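Local coordinates for protein of unknown function DUF574 (Streptomyces avermitilis, PDB 3GIW) that is of unproven function but is probably an S-adenosylmethionine-dependent methyltransferase with a Rossmann-like fold, since it binds S-adenosyl-L-homocysteine, at residues Glu20-Ser24 with Ala25-Asp29; Asp114-Val117 with Leu118-Gln122. All coordinates share one frame; numbering follows the deposited sequence. Where two conformers were deposited one is given.

Contact 1. Residues Glu20-Ser24 with Ala25-Asp29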
loop_
_atom_site.group_PDB
_atom_site.type_symbol
_atom_site.label_atom_id
_atom_site.label_comp_id
_atom_site.label_asym_id
_atom_site.label_seq_id
_atom_site.Cartn_x
_atom_site.Cartn_y
_atom_site.Cartn_z
ATOM N N GLU A 20 -20.163 12.251 3.734
ATOM C CA GLU A 20 -21.257 11.523 4.357
ATOM C C GLU A 20 -21.178 10.008 4.197
ATOM O O GLU A 20 -21.965 9.308 4.819
ATOM C CB GLU A 20 -22.613 12.042 3.857
ATOM C CG GLU A 20 -22.855 13.517 4.167
ATOM C CD GLU A 20 -22.584 13.869 5.627
ATOM O OE1 GLU A 20 -23.383 13.444 6.503
ATOM O OE2 GLU A 20 -21.567 14.569 5.897
ATOM N N SER A 21 -20.247 9.512 3.374
ATOM C CA SER A 21 -20.030 8.068 3.271
ATOM C C SER A 21 -18.604 7.721 3.671
ATOM O O SER A 21 -17.696 8.535 3.552
ATOM C CB SER A 21 -20.328 7.576 1.858
ATOM O OG SER A 21 -19.350 8.033 0.944
ATOM N N ALA A 22 -18.423 6.500 4.173
ATOM C CA ALA A 22 -17.092 6.027 4.601
ATOM C C ALA A 22 -16.202 5.767 3.386
ATOM O O ALA A 22 -16.678 5.306 2.327
ATOM C CB ALA A 22 -17.214 4.763 5.452
ATOM N N HIS A 23 -14.908 6.069 3.541
ATOM C CA HIS A 23 -13.894 5.792 2.535
ATOM C C HIS A 23 -12.729 5.016 3.150
ATOM O O HIS A 23 -12.282 5.327 4.247
ATOM C CB HIS A 23 -13.318 7.081 1.901
ATOM C CG HIS A 23 -14.298 7.878 1.083
ATOM N ND1 HIS A 23 -15.393 8.528 1.618
ATOM C CD2 HIS A 23 -14.295 8.181 -0.234
ATOM C CE1 HIS A 23 -16.043 9.160 0.654
ATOM N NE2 HIS A 23 -15.392 8.975 -0.479
ATOM N N SER A 24 -12.197 4.058 2.415
ATOM C CA SER A 24 -11.200 3.153 2.988
ATOM C C SER A 24 -9.954 3.893 3.553
ATOM O O SER A 24 -9.450 3.551 4.645
ATOM C CB SER A 24 -10.776 2.049 2.005
ATOM O OG SER A 24 -10.198 2.561 0.841
ATOM N N ALA A 25 -9.423 4.887 2.837
ATOM C CA ALA A 25 -8.211 5.560 3.302
ATOM C C ALA A 25 -8.446 6.305 4.598
ATOM O O ALA A 25 -7.554 6.447 5.438
ATOM C CB ALA A 25 -7.728 6.527 2.240
ATOM N N ARG A 26 -9.648 6.860 4.735
ATOM C CA ARG A 26 -10.034 7.637 5.900
ATOM C C ARG A 26 -10.318 6.750 7.125
ATOM O O ARG A 26 -9.987 7.120 8.257
ATOM C CB ARG A 26 -11.263 8.516 5.571
ATOM C CG ARG A 26 -11.050 9.442 4.350
ATOM C CD ARG A 26 -12.327 10.141 3.914
ATOM N NE ARG A 26 -12.267 10.490 2.480
ATOM C CZ ARG A 26 -13.222 11.195 1.862
ATOM N NH1 ARG A 26 -14.299 11.584 2.547
ATOM N NH2 ARG A 26 -13.100 11.497 0.577
ATOM N N ILE A 27 -10.936 5.582 6.902
ATOM C CA ILE A 27 -11.069 4.607 8.000
ATOM C C ILE A 27 -9.687 4.203 8.515
ATOM O O ILE A 27 -9.449 4.145 9.732
ATOM C CB ILE A 27 -11.835 3.331 7.519
ATOM C CG1 ILE A 27 -13.297 3.663 7.193
ATOM C CG2 ILE A 27 -11.742 2.206 8.566
ATOM C CD1 ILE A 27 -14.030 2.579 6.390
ATOM N N TYR A 28 -8.775 3.916 7.591
ATOM C CA TYR A 28 -7.419 3.496 7.978
ATOM C C TYR A 28 -6.772 4.609 8.829
ATOM O O TYR A 28 -6.202 4.360 9.922
ATOM C CB TYR A 28 -6.623 3.209 6.714
ATOM C CG TYR A 28 -5.205 2.746 6.889
ATOM C CD1 TYR A 28 -4.159 3.644 6.908
ATOM C CD2 TYR A 28 -4.888 1.391 6.939
ATOM C CE1 TYR A 28 -2.847 3.205 7.025
ATOM C CE2 TYR A 28 -3.587 0.956 7.021
ATOM C CZ TYR A 28 -2.572 1.859 7.061
ATOM O OH TYR A 28 -1.273 1.371 7.137
ATOM N N ASP A 29 -6.868 5.857 8.357
ATOM C CA ASP A 29 -6.284 6.948 9.107
ATOM C C ASP A 29 -6.906 7.107 10.501
ATOM O O ASP A 29 -6.181 7.314 11.473
ATOM C CB ASP A 29 -6.381 8.267 8.322
ATOM C CG ASP A 29 -5.395 9.311 8.795
ATOM O OD1 ASP A 29 -4.188 9.034 8.786
ATOM O OD2 ASP A 29 -5.837 10.414 9.146
HETATM O O HOH W 1 -15.663 10.373 4.618
#
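H23 and R26 stack at the start of helix 24-31, the N-terminal helix of this Rossmann-like methyltransferase fold, where H23 is the N-cap and R26 belongs to the first turn. The R26 side chain leaves the helix with CG anti to its own carbonyl carbon (chi1 -56°) and the chain extended from CG to NE, which lays it alongside H23. CB lies 3.6 Å from H23 O; CG and CD then run past H23 CB, and NE reaches 3.6 Å from H23 CG. From there the guanidinium lies flat over one face of the imidazole, planes 7° apart and centres 3.5 Å apart. NH2 lies over CD2 and NE2, NH1 over ND1 and CE1. The NH2 end is held from outside as well, by a salt bridge to D114 and a bond to I17 O. With an alanine here, the imidazole would probably lose the cover on this face and D114 its charged mate. At the backbone, H23 O accepts a nearly straight bond from I27 N (167°) and a weak one from R26 N, and A22 CB meets I27 CD1. Two residues after R26 the same helix carries Y28, an S-adenosyl-L-homocysteine-binding residue whose hydroxyl pairs with N62. A water bridges the two segments, donating to S21 O and accepting from R26 NH1 at 2.8 Å.

Contact 2. Residues Asp114-Val117 with Leu118-Gln122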
loop_
_atom_site.group_PDB
_atom_site.type_symbol
_atom_site.label_atom_id
_atom_site.label_comp_id
_atom_site.label_asym_id
_atom_site.label_seq_id
_atom_site.Cartn_x
_atom_site.Cartn_y
_atom_site.Cartn_z
ATOM N N ASP A 114 -8.886 8.756 -4.077
ATOM C CA ASP A 114 -9.744 9.426 -3.093
ATOM C C ASP A 114 -9.463 10.928 -3.174
ATOM O O ASP A 114 -8.337 11.333 -2.928
ATOM C CB ASP A 114 -9.464 8.879 -1.701
ATOM C CG ASP A 114 -10.372 9.469 -0.640
ATOM O OD1 ASP A 114 -10.818 10.604 -0.879
ATOM O OD2 ASP A 114 -10.619 8.789 0.388
ATOM N N PRO A 115 -10.469 11.756 -3.542
ATOM C CA PRO A 115 -10.249 13.204 -3.618
ATOM C C PRO A 115 -9.632 13.872 -2.360
ATOM O O PRO A 115 -9.011 14.928 -2.497
ATOM C CB PRO A 115 -11.650 13.755 -3.886
ATOM C CG PRO A 115 -12.357 12.626 -4.535
ATOM C CD PRO A 115 -11.849 11.402 -3.927
ATOM N N ILE A 116 -9.797 13.308 -1.158
ATOM C CA ILE A 116 -9.188 13.925 0.038
ATOM C C ILE A 116 -7.645 13.928 -0.044
ATOM O O ILE A 116 -6.954 14.823 0.475
ATOM C CB ILE A 116 -9.651 13.220 1.332
ATOM C CG1 ILE A 116 -9.448 14.142 2.544
ATOM C CG2 ILE A 116 -8.929 11.854 1.556
ATOM C CD1 ILE A 116 -10.032 13.585 3.856
ATOM N N VAL A 117 -7.062 12.928 -0.724
ATOM C CA VAL A 117 -5.592 12.867 -0.801
ATOM C C VAL A 117 -5.044 14.101 -1.551
ATOM O O VAL A 117 -4.059 14.728 -1.138
ATOM C CB VAL A 117 -5.072 11.503 -1.365
ATOM C CG1 VAL A 117 -3.524 11.473 -1.370
ATOM C CG2 VAL A 117 -5.634 10.363 -0.509
ATOM N N LEU A 118 -5.683 14.462 -2.657
ATOM C CA LEU A 118 -5.295 15.671 -3.383
ATOM C C LEU A 118 -5.280 16.893 -2.431
ATOM O O LEU A 118 -4.346 17.666 -2.462
ATOM C CB LEU A 118 -6.233 15.922 -4.568
ATOM C CG LEU A 118 -5.860 17.153 -5.421
ATOM C CD1 LEU A 118 -4.449 17.061 -6.027
ATOM C CD2 LEU A 118 -6.929 17.385 -6.496
ATOM N N THR A 119 -6.294 17.020 -1.575
ATOM C CA THR A 119 -6.323 18.170 -0.646
ATOM C C THR A 119 -5.167 18.197 0.344
ATOM O O THR A 119 -4.847 19.269 0.889
ATOM C CB THR A 119 -7.646 18.268 0.151
ATOM O OG1 THR A 119 -7.699 17.291 1.199
ATOM C CG2 THR A 119 -8.862 18.140 -0.794
ATOM N N LEU A 120 -4.571 17.031 0.587
ATOM C CA LEU A 120 -3.476 16.835 1.534
ATOM C C LEU A 120 -2.131 16.660 0.824
ATOM O O LEU A 120 -1.150 16.254 1.438
ATOM C CB LEU A 120 -3.781 15.624 2.426
ATOM C CG LEU A 120 -5.012 15.804 3.304
ATOM C CD1 LEU A 120 -5.519 14.469 3.841
ATOM C CD2 LEU A 120 -4.670 16.719 4.446
ATOM N N SER A 121 -2.074 16.975 -0.463
ATOM C CA SER A 121 -0.903 16.599 -1.253
ATOM C C SER A 121 0.344 17.474 -1.012
ATOM O O SER A 121 1.412 17.074 -1.392
ATOM C CB SER A 121 -1.230 16.480 -2.746
ATOM O OG SER A 121 -1.657 17.695 -3.265
ATOM N N GLN A 122 0.239 18.642 -0.356
ATOM C CA GLN A 122 1.471 19.422 -0.082
ATOM C C GLN A 122 2.597 18.607 0.621
ATOM O O GLN A 122 3.779 18.733 0.258
ATOM C CB GLN A 122 1.144 20.689 0.738
ATOM C CG GLN A 122 2.322 21.629 0.903
ATOM C CD GLN A 122 3.283 21.255 2.035
ATOM O OE1 GLN A 122 2.931 20.579 2.999
ATOM N NE2 GLN A 122 4.515 21.755 1.918
HETATM O O HOH W 2 -6.879 12.671 -4.873
#
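T119 turns its hydroxyl back onto the carbonyl of I116, a short bond of 2.7 Å from OG1 to I116 O. The torsion explains it: OG1 stands between the backbone N and the carbonyl carbon (chi1 76°), directed back along the short helix 115-119, while CG2 rests 3.6 Å from P115 O. I116 O also takes a weak bond from L120 N, which makes its stronger backbone bond to V117 O at 2.9 Å, approaching from well above that carbonyl's plane. The turn is thus tightening as the helix ends. L120 lies alongside I116, pointing the same way, with CD1 4.2 Å from I116 CG1.

Further out, both ends of the turn are tied by side chains. At the start D114 is the N-cap: its OD1 accepts from I116 N at 2.9 Å, met from above the carboxylate plane, and the same oxygen forms a salt bridge with R26. A water bridges D114 O and L118 N within the first turn. At the far end S121 folds back so that OG donates to L118 O in the carbonyl plane, on a lone pair, at 2.8 Å; S121 N shares that acceptor, giving the carbonyl two donors.

The turn follows strand 107-112 directly in the chain, and OD1 of D112, an S-adenosyl-L-homocysteine-binding residue at the end of that strand, accepts from D114 N and so positions the cap. The V117, L118 and S121 side chains touch Y135 on strand 132-137, while D114 touches A25 and I116 touches R26 on helix 24-31.

From the N terminus the chain first makes contact 1, where the loop 20-24 runs straight into helix 24-31; the chain then runs through helices 39-51 and 55-75, strand 81-85, helix 95-102 and strand 107-112 before contact 2 opens at 114. The two are local turns in series, neither nested nor crossed, each capped at its own helix start. They nevertheless meet in space: R26 NH2 and D114 OD1 are 2.9 Å apart, H23 CB packs on D114 OD2, and R26 NE on I116 CG2. This joins the N-terminal helix to the loop after strand 107-112, bringing together two parts of the fold that supply S-adenosyl-L-homocysteine-binding residues, Y28 and D112.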